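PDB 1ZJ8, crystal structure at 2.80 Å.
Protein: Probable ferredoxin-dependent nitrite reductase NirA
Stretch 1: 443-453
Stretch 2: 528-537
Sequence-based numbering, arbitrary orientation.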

# COMPACT_ATOMS: atom_id res chain seq x y z
N VAL A 443 7.93 1.02 -14.90
CA VAL A 443 9.05 1.24 -15.81
C VAL A 443 9.07 2.69 -16.33
O VAL A 443 10.13 3.34 -16.41
CB VAL A 443 9.02 0.23 -17.00
CG1 VAL A 443 10.38 0.25 -17.75
CG2 VAL A 443 8.66 -1.20 -16.49
N ARG A 444 7.88 3.19 -16.67
CA ARG A 444 7.71 4.57 -17.09
C ARG A 444 8.35 5.52 -16.10
O ARG A 444 9.16 6.38 -16.47
CB ARG A 444 6.22 4.89 -17.19
CG ARG A 444 5.92 6.24 -17.83
CD ARG A 444 6.10 6.19 -19.34
NE ARG A 444 6.90 7.30 -19.86
CZ ARG A 444 6.46 8.54 -20.00
NH1 ARG A 444 5.24 8.84 -19.65
NH2 ARG A 444 7.24 9.48 -20.49
N ALA A 445 7.99 5.32 -14.84
CA ALA A 445 8.49 6.11 -13.72
C ALA A 445 9.99 6.17 -13.68
O ALA A 445 10.56 7.17 -13.26
CB ALA A 445 7.99 5.52 -12.40
N GLN A 446 10.64 5.09 -14.10
CA GLN A 446 12.11 5.03 -14.06
C GLN A 446 12.75 6.02 -15.02
O GLN A 446 13.87 6.48 -14.80
CB GLN A 446 12.62 3.61 -14.37
CG GLN A 446 12.02 2.49 -13.53
CD GLN A 446 12.16 2.76 -12.07
OE1 GLN A 446 13.17 3.32 -11.64
NE2 GLN A 446 11.15 2.38 -11.29
N HIS A 447 12.03 6.33 -16.10
CA HIS A 447 12.47 7.31 -17.09
C HIS A 447 11.92 8.69 -16.80
O HIS A 447 12.51 9.70 -17.19
CB HIS A 447 11.97 6.92 -18.50
CG HIS A 447 12.50 5.61 -19.01
ND1 HIS A 447 11.93 4.39 -18.69
CD2 HIS A 447 13.54 5.33 -19.84
CE1 HIS A 447 12.61 3.42 -19.29
NE2 HIS A 447 13.59 3.97 -19.99
N LEU A 448 10.76 8.74 -16.15
CA LEU A 448 10.00 9.97 -16.04
C LEU A 448 10.58 10.87 -14.97
O LEU A 448 10.68 12.07 -15.19
CB LEU A 448 8.53 9.65 -15.77
CG LEU A 448 7.56 10.83 -15.69
CD1 LEU A 448 7.60 11.67 -16.96
CD2 LEU A 448 6.15 10.31 -15.40
N VAL A 449 10.99 10.28 -13.85
CA VAL A 449 11.62 11.02 -12.75
C VAL A 449 12.85 11.82 -13.22
O VAL A 449 12.90 13.03 -13.02
CB VAL A 449 11.94 10.07 -11.56
CG1 VAL A 449 12.97 10.71 -10.64
CG2 VAL A 449 10.67 9.71 -10.80
N PRO A 450 13.84 11.16 -13.87
CA PRO A 450 14.97 11.87 -14.51
C PRO A 450 14.58 12.96 -15.50
O PRO A 450 15.12 14.08 -15.43
CB PRO A 450 15.69 10.76 -15.28
CG PRO A 450 15.25 9.48 -14.71
CD PRO A 450 13.96 9.69 -13.98
N GLU A 451 13.65 12.64 -16.40
CA GLU A 451 13.13 13.65 -17.34
C GLU A 451 12.69 14.91 -16.59
O GLU A 451 13.23 15.99 -16.83
CB GLU A 451 11.96 13.14 -18.19
CG GLU A 451 11.61 14.10 -19.33
CD GLU A 451 10.40 13.67 -20.14
OE1 GLU A 451 10.11 12.45 -20.22
OE2 GLU A 451 9.73 14.57 -20.69
N LEU A 452 11.75 14.73 -15.66
CA LEU A 452 11.25 15.81 -14.81
C LEU A 452 12.37 16.53 -14.07
O LEU A 452 12.39 17.76 -14.03
CB LEU A 452 10.25 15.24 -13.80
CG LEU A 452 8.94 14.70 -14.41
CD1 LEU A 452 8.02 14.08 -13.37
CD2 LEU A 452 8.20 15.81 -15.17
N GLU A 453 13.29 15.76 -13.51
CA GLU A 453 14.42 16.31 -12.78
C GLU A 453 15.21 17.33 -13.60
O GLU A 453 15.45 18.44 -13.14
CB GLU A 453 15.33 15.18 -12.31
CG GLU A 453 14.95 14.61 -10.95
CD GLU A 453 15.73 13.35 -10.59
OE1 GLU A 453 16.54 12.93 -11.47
OE2 GLU A 453 15.54 12.80 -9.46
N THR A 528 -1.85 11.11 -23.03
CA THR A 528 -1.21 9.91 -23.51
C THR A 528 0.07 9.66 -22.74
O THR A 528 0.72 10.59 -22.28
CB THR A 528 -0.87 10.01 -24.98
OG1 THR A 528 -0.45 11.35 -25.26
CG2 THR A 528 -2.08 9.65 -25.83
N SER A 529 0.43 8.39 -22.63
CA SER A 529 1.62 8.00 -21.90
C SER A 529 2.91 8.68 -22.40
O SER A 529 3.86 8.80 -21.66
CB SER A 529 1.79 6.49 -21.95
OG SER A 529 2.93 6.11 -21.22
N ASP A 530 2.94 9.12 -23.65
CA ASP A 530 4.09 9.87 -24.14
C ASP A 530 4.08 11.30 -23.62
O ASP A 530 5.12 11.92 -23.45
CB ASP A 530 4.10 9.90 -25.68
CG ASP A 530 4.07 8.51 -26.31
OD1 ASP A 530 5.01 7.70 -26.09
OD2 ASP A 530 3.08 8.22 -27.02
N GLU A 531 2.89 11.85 -23.39
CA GLU A 531 2.75 13.25 -22.99
C GLU A 531 2.91 13.54 -21.49
O GLU A 531 2.83 14.71 -21.11
CB GLU A 531 1.36 13.77 -23.39
CG GLU A 531 1.06 13.79 -24.89
CD GLU A 531 -0.44 14.04 -25.19
OE1 GLU A 531 -1.30 13.57 -24.40
OE2 GLU A 531 -0.75 14.69 -26.23
N LEU A 532 3.11 12.53 -20.65
CA LEU A 532 3.07 12.74 -19.20
C LEU A 532 4.05 13.82 -18.75
O LEU A 532 3.69 14.68 -17.96
CB LEU A 532 3.38 11.45 -18.44
CG LEU A 532 2.38 10.29 -18.43
CD1 LEU A 532 2.94 9.14 -17.65
CD2 LEU A 532 1.08 10.72 -17.81
N GLY A 533 5.28 13.77 -19.26
CA GLY A 533 6.31 14.76 -18.95
C GLY A 533 5.96 16.13 -19.48
O GLY A 533 6.16 17.14 -18.80
N ASP A 534 5.43 16.17 -20.70
CA ASP A 534 4.96 17.43 -21.28
C ASP A 534 3.89 18.05 -20.41
O ASP A 534 3.95 19.23 -20.08
CB ASP A 534 4.36 17.19 -22.67
CG ASP A 534 5.37 16.72 -23.69
OD1 ASP A 534 6.43 17.35 -23.84
OD2 ASP A 534 5.10 15.72 -24.39
N TYR A 535 2.89 17.25 -20.07
CA TYR A 535 1.76 17.73 -19.29
C TYR A 535 2.15 18.25 -17.91
O TYR A 535 1.75 19.35 -17.52
CB TYR A 535 0.72 16.62 -19.13
CG TYR A 535 -0.34 16.99 -18.14
CD1 TYR A 535 -1.48 17.65 -18.54
CD2 TYR A 535 -0.16 16.73 -16.79
CE1 TYR A 535 -2.44 18.02 -17.63
CE2 TYR A 535 -1.11 17.09 -15.88
CZ TYR A 535 -2.24 17.73 -16.30
OH TYR A 535 -3.20 18.09 -15.37
N ILE A 536 2.91 17.45 -17.17
CA ILE A 536 3.39 17.84 -15.84
C ILE A 536 4.16 19.16 -15.91
O ILE A 536 3.94 20.06 -15.10
CB ILE A 536 4.36 16.79 -15.22
CG1 ILE A 536 3.70 15.44 -14.99
CG2 ILE A 536 4.91 17.29 -13.88
CD1 ILE A 536 2.55 15.52 -14.10
N ASP A 537 5.07 19.25 -16.88
CA ASP A 537 5.85 20.46 -17.11
C ASP A 537 4.93 21.65 -17.35
O ASP A 537 5.05 22.68 -16.68
CB ASP A 537 6.77 20.26 -18.31
CG ASP A 537 7.56 21.52 -18.68
OD1 ASP A 537 8.77 21.58 -18.37
OD2 ASP A 537 6.99 22.43 -19.31

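Residues 528-537 lead from a turn into a helix that packs beside helix 443-453, the two axes inclined at 38° and 10.2 Å apart at closest approach. No hydrogen bond joins the stretches, so the contact rests on packing. Thr528 stays out of reach of the other helix; its N donates to Glu531 OE1 (2.9 Å), a bond that ties the turn together locally. At Ser529 the carbonyl O lies over one face of the Arg444 guanidinium, 2.4 Å from Arg444 NH1; this is very short, but the angle is poor for a hydrogen bond. Lower down the same side chain, Arg444 CD approaches Ser529 OG at 3.7 Å. Asp530 points its CB away and contributes little. Leu532 points toward the helix, its CD1 at the guanidinium edge, 3.1 Å from Arg444 NH1, and 4.1 Å from Leu448 CD2, so one methyl meets both the charged group and a leucine methyl of the other helix. Gly533 brings the backbones closest, its CA 6.5 Å from Leu452 CA. Leu448 CD1 reaches Gly533 N at 3.9 Å, and Glu451 OE2 lies 3.8 Å from Gly533 CA; an ideal CB here would fall 2.4 Å from Glu451 OE2, a clash. One turn on, Ile536 CG2 packs against Leu452 CD2 at 3.8 Å, extending the apolar contact.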